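PDB 4XXF: fuculose-1-phosphate aldolase, which belongs to the class II aldolase and adducin family and binds a zinc ion through three histidines in an alpha/beta fold. Local coordinates for residues H117-Y122 against Q179-L184; G145-L150 against K173-L178. All coordinates share one frame; numbering follows the deposited sequence.

Contact 1 of 2, residues H117-Y122 against Q179-L184; sequences HSHSTY and QNHGLL. With ZN (zinc ion), chain B.
H117 reaches across to both L183 and H181. Its CG lies anti to the backbone N (chi1 173°), beside the carbonyl carbon, and H117 CG passes 3.8 Å from L183 O. ND1 donates to that same oxygen, with 2.7 Å between H117 ND1 and L183 O, the donor standing above the carbonyl plane. The bond fixes the rotation of the ring and leaves its far nitrogen for the metal. H117 CE1 lies 3.3 Å from H181 NE2 because both rings converge on the zinc ion, which H117 NE2 binds at 2.1 Å. H119 and H181 bring their own NE2 atoms to the same ion, the ring planes of H119 and H181 being turned 88° apart. Three waters complete six ligands. ND1 of H119 is held by D139 of the second subunit. Away from the metal, a further water links the segments, donating to S118 O and to the side-chain S120 OG and accepting from L183 N at 2.9 Å; S120 OG is also bonded to E201. The His-X-His pair H117/H119, which begins on strand 114-118, and H181 just before strand 182-187 form the three-histidine zinc site characteristic of class II aldolases of the AraD-like clan.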
loop_
_atom_site.group_PDB
_atom_site.type_symbol
_atom_site.label_atom_id
_atom_site.label_comp_id
_atom_site.label_asym_id
_atom_site.label_seq_id
_atom_site.Cartn_x
_atom_site.Cartn_y
_atom_site.Cartn_z
ATOM N N HIS A 117 21.099 -2.956 6.755
ATOM C CA HIS A 117 20.275 -2.687 7.911
ATOM C C HIS A 117 19.372 -1.489 7.646
ATOM O O HIS A 117 19.812 -0.469 7.133
ATOM C CB HIS A 117 21.146 -2.424 9.132
ATOM C CG HIS A 117 20.378 -1.969 10.327
ATOM N ND1 HIS A 117 19.447 -2.764 10.966
ATOM C CD2 HIS A 117 20.388 -0.793 10.995
ATOM C CE1 HIS A 117 18.929 -2.099 11.984
ATOM N NE2 HIS A 117 19.475 -0.892 12.018
ATOM N N SER A 118 18.102 -1.619 8.003
ATOM C CA SER A 118 17.147 -0.536 7.856
ATOM C C SER A 118 16.010 -0.811 8.809
ATOM O O SER A 118 15.757 -1.969 9.149
ATOM C CB SER A 118 16.644 -0.454 6.411
ATOM O OG SER A 118 15.940 0.748 6.160
ATOM N N HIS A 119 15.332 0.241 9.256
ATOM C CA HIS A 119 14.248 0.087 10.222
ATOM C C HIS A 119 12.924 -0.102 9.498
ATOM O O HIS A 119 12.029 0.730 9.568
ATOM C CB HIS A 119 14.216 1.285 11.158
ATOM C CG HIS A 119 15.428 1.384 12.031
ATOM N ND1 HIS A 119 15.541 2.308 13.047
ATOM C CD2 HIS A 119 16.580 0.670 12.039
ATOM C CE1 HIS A 119 16.716 2.165 13.637
ATOM N NE2 HIS A 119 17.360 1.172 13.053
ATOM N N SER A 120 12.826 -1.218 8.799
ATOM C CA SER A 120 11.657 -1.553 7.997
ATOM C C SER A 120 10.490 -1.926 8.891
ATOM O O SER A 120 10.675 -2.461 9.986
ATOM C CB SER A 120 11.989 -2.685 7.026
ATOM O OG SER A 120 12.594 -3.786 7.711
ATOM N N THR A 121 9.288 -1.623 8.417
ATOM C CA THR A 121 8.075 -1.679 9.221
ATOM C C THR A 121 7.798 -3.036 9.845
ATOM O O THR A 121 7.584 -3.126 11.050
ATOM C CB THR A 121 6.874 -1.291 8.365
ATOM O OG1 THR A 121 7.064 0.038 7.857
ATOM C CG2 THR A 121 5.607 -1.295 9.193
ATOM N N TYR A 122 7.816 -4.088 9.036
ATOM C CA TYR A 122 7.394 -5.390 9.524
ATOM C C TYR A 122 8.485 -6.048 10.353
ATOM O O TYR A 122 8.195 -6.691 11.355
ATOM C CB TYR A 122 6.951 -6.286 8.355
ATOM C CG TYR A 122 5.783 -5.670 7.615
ATOM C CD1 TYR A 122 4.570 -5.454 8.266
ATOM C CD2 TYR A 122 5.901 -5.260 6.295
ATOM C CE1 TYR A 122 3.500 -4.859 7.619
ATOM C CE2 TYR A 122 4.835 -4.657 5.634
ATOM C CZ TYR A 122 3.634 -4.458 6.311
ATOM O OH TYR A 122 2.558 -3.880 5.674
ATOM N N GLN A 179 16.002 -7.545 18.652
ATOM C CA GLN A 179 14.798 -7.247 19.416
ATOM C C GLN A 179 14.637 -5.740 19.637
ATOM O O GLN A 179 15.610 -5.034 19.953
ATOM C CB GLN A 179 14.823 -7.981 20.757
ATOM C CG GLN A 179 13.539 -7.877 21.542
ATOM C CD GLN A 179 13.648 -8.592 22.860
ATOM O OE1 GLN A 179 13.865 -9.803 22.901
ATOM N NE2 GLN A 179 13.514 -7.851 23.944
ATOM N N ASN A 180 13.408 -5.266 19.431
ATOM C CA ASN A 180 13.052 -3.858 19.604
ATOM C C ASN A 180 13.812 -2.932 18.670
ATOM O O ASN A 180 14.044 -1.775 19.005
ATOM C CB ASN A 180 13.293 -3.387 21.043
ATOM C CG ASN A 180 12.623 -4.272 22.081
ATOM O OD1 ASN A 180 13.303 -4.882 22.916
ATOM N ND2 ASN A 180 11.296 -4.337 22.051
ATOM N N HIS A 181 14.199 -3.426 17.505
ATOM C CA HIS A 181 15.083 -2.661 16.643
ATOM C C HIS A 181 14.730 -2.929 15.189
ATOM O O HIS A 181 14.220 -2.037 14.495
ATOM C CB HIS A 181 16.541 -3.011 16.974
ATOM C CG HIS A 181 17.558 -2.189 16.248
ATOM N ND1 HIS A 181 18.911 -2.322 16.478
ATOM C CD2 HIS A 181 17.431 -1.224 15.304
ATOM C CE1 HIS A 181 19.574 -1.480 15.704
ATOM N NE2 HIS A 181 18.698 -0.797 14.986
ATOM N N GLY A 182 14.959 -4.157 14.737
ATOM C CA GLY A 182 14.663 -4.494 13.358
ATOM C C GLY A 182 15.601 -5.560 12.840
ATOM O O GLY A 182 16.088 -6.393 13.599
ATOM N N LEU A 183 15.871 -5.498 11.547
ATOM C CA LEU A 183 16.573 -6.563 10.840
ATOM C C LEU A 183 17.953 -6.151 10.372
ATOM O O LEU A 183 18.176 -5.002 9.998
ATOM C CB LEU A 183 15.765 -6.998 9.620
ATOM C CG LEU A 183 14.287 -7.313 9.843
ATOM C CD1 LEU A 183 13.661 -7.638 8.495
ATOM C CD2 LEU A 183 14.136 -8.466 10.795
ATOM N N LEU A 184 18.865 -7.114 10.335
ATOM C CA LEU A 184 20.153 -6.923 9.684
ATOM C C LEU A 184 20.504 -8.199 8.918
ATOM O O LEU A 184 20.308 -9.309 9.434
ATOM C CB LEU A 184 21.230 -6.576 10.718
ATOM C CG LEU A 184 22.666 -6.379 10.220
ATOM C CD1 LEU A 184 23.405 -5.414 11.118
ATOM C CD2 LEU A 184 23.436 -7.693 10.169
HETATM ZN ZN ZN B . 19.316 0.562 13.518
HETATM O O HOH W 1 13.802 -3.853 10.265
HETATM O O HOH W 2 19.644 1.958 14.950
HETATM O O HOH W 3 20.034 2.169 12.251
HETATM O O HOH W 4 21.432 0.196 13.953
#

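Contact 2 of 2, residues G145-L150 against K173-L178; sequences GDVALL and KKAIIL
A148 bonds to A175 and I177, the residues on either side of its register partner I176, as a parallel pair requires. A148 N donates to A175 O, I177 N to A148 O at 2.9 Å, and L150 N to I177 O at 3.0 Å, so that A148 is gripped through both its N-H and its carbonyl. On one face CG1 of I176, anti to the backbone N (chi1 -177°), lies 3.8 Å from A148 CB, and CD1 of I176 goes on to the CB of L150. On the other face CG2 of V147 touches A175 CB and I177 CG1, while CD1 of L149 rests on I177 CG2 at 3.9 Å. Ahead of the strands D146 and K174 cross at about a right angle in a salt bridge, K174 NZ lying 2.7 Å from D146 OD2 on the anti lone pair of that oxygen. K174 curls round D146 OD2 because its chain bends at chi3 and chi4, placing NZ where it also bonds to A142 O and G232 O. Further out, helix 163-170 packs on L150 and I176. Strand 147-150, helix 163-170 and strand 175-178 thus form a beta-alpha-beta unit with parallel strands at one border of the sheet within this chain.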
loop_
_atom_site.group_PDB
_atom_site.type_symbol
_atom_site.label_atom_id
_atom_site.label_comp_id
_atom_site.label_asym_id
_atom_site.label_seq_id
_atom_site.Cartn_x
_atom_site.Cartn_y
_atom_site.Cartn_z
ATOM N N GLY A 145 17.308 -22.564 10.337
ATOM C CA GLY A 145 18.545 -22.748 11.074
ATOM C C GLY A 145 19.605 -21.698 10.791
ATOM O O GLY A 145 20.770 -21.889 11.161
ATOM N N ASP A 146 19.221 -20.590 10.164
ATOM C CA ASP A 146 20.210 -19.628 9.693
ATOM C C ASP A 146 19.813 -18.184 9.956
ATOM O O ASP A 146 20.287 -17.272 9.273
ATOM C CB ASP A 146 20.482 -19.825 8.194
ATOM C CG ASP A 146 21.901 -19.425 7.793
ATOM O OD1 ASP A 146 22.845 -19.599 8.604
ATOM O OD2 ASP A 146 22.085 -18.958 6.653
ATOM N N VAL A 147 18.943 -17.966 10.943
ATOM C CA VAL A 147 18.623 -16.607 11.363
ATOM C C VAL A 147 18.746 -16.525 12.882
ATOM O O VAL A 147 18.261 -17.398 13.613
ATOM C CB VAL A 147 17.213 -16.142 10.876
ATOM C CG1 VAL A 147 16.104 -17.099 11.311
ATOM C CG2 VAL A 147 16.925 -14.723 11.347
ATOM N N ALA A 148 19.460 -15.508 13.343
ATOM C CA ALA A 148 19.707 -15.314 14.760
ATOM C C ALA A 148 18.665 -14.397 15.388
ATOM O O ALA A 148 17.935 -13.687 14.704
ATOM C CB ALA A 148 21.105 -14.750 14.972
ATOM N N LEU A 149 18.617 -14.423 16.713
ATOM C CA LEU A 149 17.749 -13.545 17.477
ATOM C C LEU A 149 18.546 -12.999 18.633
ATOM O O LEU A 149 19.058 -13.762 19.450
ATOM C CB LEU A 149 16.507 -14.286 17.991
ATOM C CG LEU A 149 15.538 -13.490 18.884
ATOM C CD1 LEU A 149 14.932 -12.291 18.151
ATOM C CD2 LEU A 149 14.440 -14.401 19.444
ATOM N N LEU A 150 18.670 -11.682 18.694
ATOM C CA LEU A 150 19.314 -11.051 19.828
ATOM C C LEU A 150 18.258 -10.478 20.756
ATOM O O LEU A 150 17.438 -9.680 20.332
ATOM C CB LEU A 150 20.267 -9.945 19.372
ATOM C CG LEU A 150 21.019 -9.234 20.499
ATOM C CD1 LEU A 150 21.770 -10.235 21.366
ATOM C CD2 LEU A 150 21.962 -8.193 19.927
ATOM N N LYS A 173 25.545 -16.899 10.659
ATOM C CA LYS A 173 24.220 -16.899 10.033
ATOM C C LYS A 173 24.032 -15.743 9.051
ATOM O O LYS A 173 24.812 -14.796 9.054
ATOM C CB LYS A 173 23.150 -16.886 11.122
ATOM C CG LYS A 173 23.203 -18.164 11.981
ATOM C CD LYS A 173 22.102 -18.235 13.020
ATOM C CE LYS A 173 22.115 -19.580 13.738
ATOM N NZ LYS A 173 23.304 -19.687 14.618
ATOM N N LYS A 174 23.018 -15.839 8.192
ATOM C CA LYS A 174 22.828 -14.839 7.135
ATOM C C LYS A 174 22.068 -13.605 7.605
ATOM O O LYS A 174 22.067 -12.578 6.924
ATOM C CB LYS A 174 22.086 -15.427 5.925
ATOM C CG LYS A 174 20.677 -15.938 6.232
ATOM C CD LYS A 174 19.847 -16.154 4.954
ATOM C CE LYS A 174 20.486 -17.126 3.981
ATOM N NZ LYS A 174 20.467 -18.521 4.486
ATOM N N ALA A 175 21.427 -13.701 8.768
ATOM C CA ALA A 175 20.541 -12.626 9.203
ATOM C C ALA A 175 20.323 -12.683 10.694
ATOM O O ALA A 175 20.513 -13.727 11.326
ATOM C CB ALA A 175 19.203 -12.698 8.471
ATOM N N ILE A 176 19.928 -11.548 11.258
ATOM C CA ILE A 176 19.612 -11.480 12.672
ATOM C C ILE A 176 18.407 -10.558 12.880
ATOM O O ILE A 176 18.260 -9.506 12.237
ATOM C CB ILE A 176 20.839 -11.013 13.517
ATOM C CG1 ILE A 176 20.512 -11.025 15.015
ATOM C CG2 ILE A 176 21.332 -9.629 13.065
ATOM C CD1 ILE A 176 21.748 -10.960 15.913
ATOM N N ILE A 177 17.515 -10.999 13.756
ATOM C CA ILE A 177 16.417 -10.172 14.236
ATOM C C ILE A 177 16.874 -9.543 15.536
ATOM O O ILE A 177 17.193 -10.245 16.493
ATOM C CB ILE A 177 15.139 -10.998 14.433
ATOM C CG1 ILE A 177 14.751 -11.639 13.098
ATOM C CG2 ILE A 177 14.016 -10.135 14.994
ATOM C CD1 ILE A 177 13.489 -12.467 13.141
ATOM N N LEU A 178 16.958 -8.215 15.531
ATOM C CA LEU A 178 17.411 -7.453 16.682
ATOM C C LEU A 178 16.197 -6.989 17.465
ATOM O O LEU A 178 15.441 -6.147 16.990
ATOM C CB LEU A 178 18.255 -6.266 16.229
ATOM C CG LEU A 178 19.443 -6.612 15.328
ATOM C CD1 LEU A 178 19.978 -5.347 14.665
ATOM C CD2 LEU A 178 20.539 -7.316 16.122
#

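How the contacts relate
The centres of contacts 1 and 2 lie about 12 Å apart in one mixed sheet, where strand 182-187 stands between 114-118 and 175-178, and 147-150 is the outermost strand on that side within the chain. Along the sequence contact 2 is nested inside the loop closed by contact 1: 117-122 comes first, then 145-150, 173-178 and finally 179-184. The two meet directly, through probable hydrogen bonds from I176 N to L184 O (2.9 Å) and from Q179 N to L150 O (3.1 Å), and through packing of L183 on I177. The short turn after 175-178 carries H181, so the parallel border of contact 2 adjoins the zinc site of contact 1.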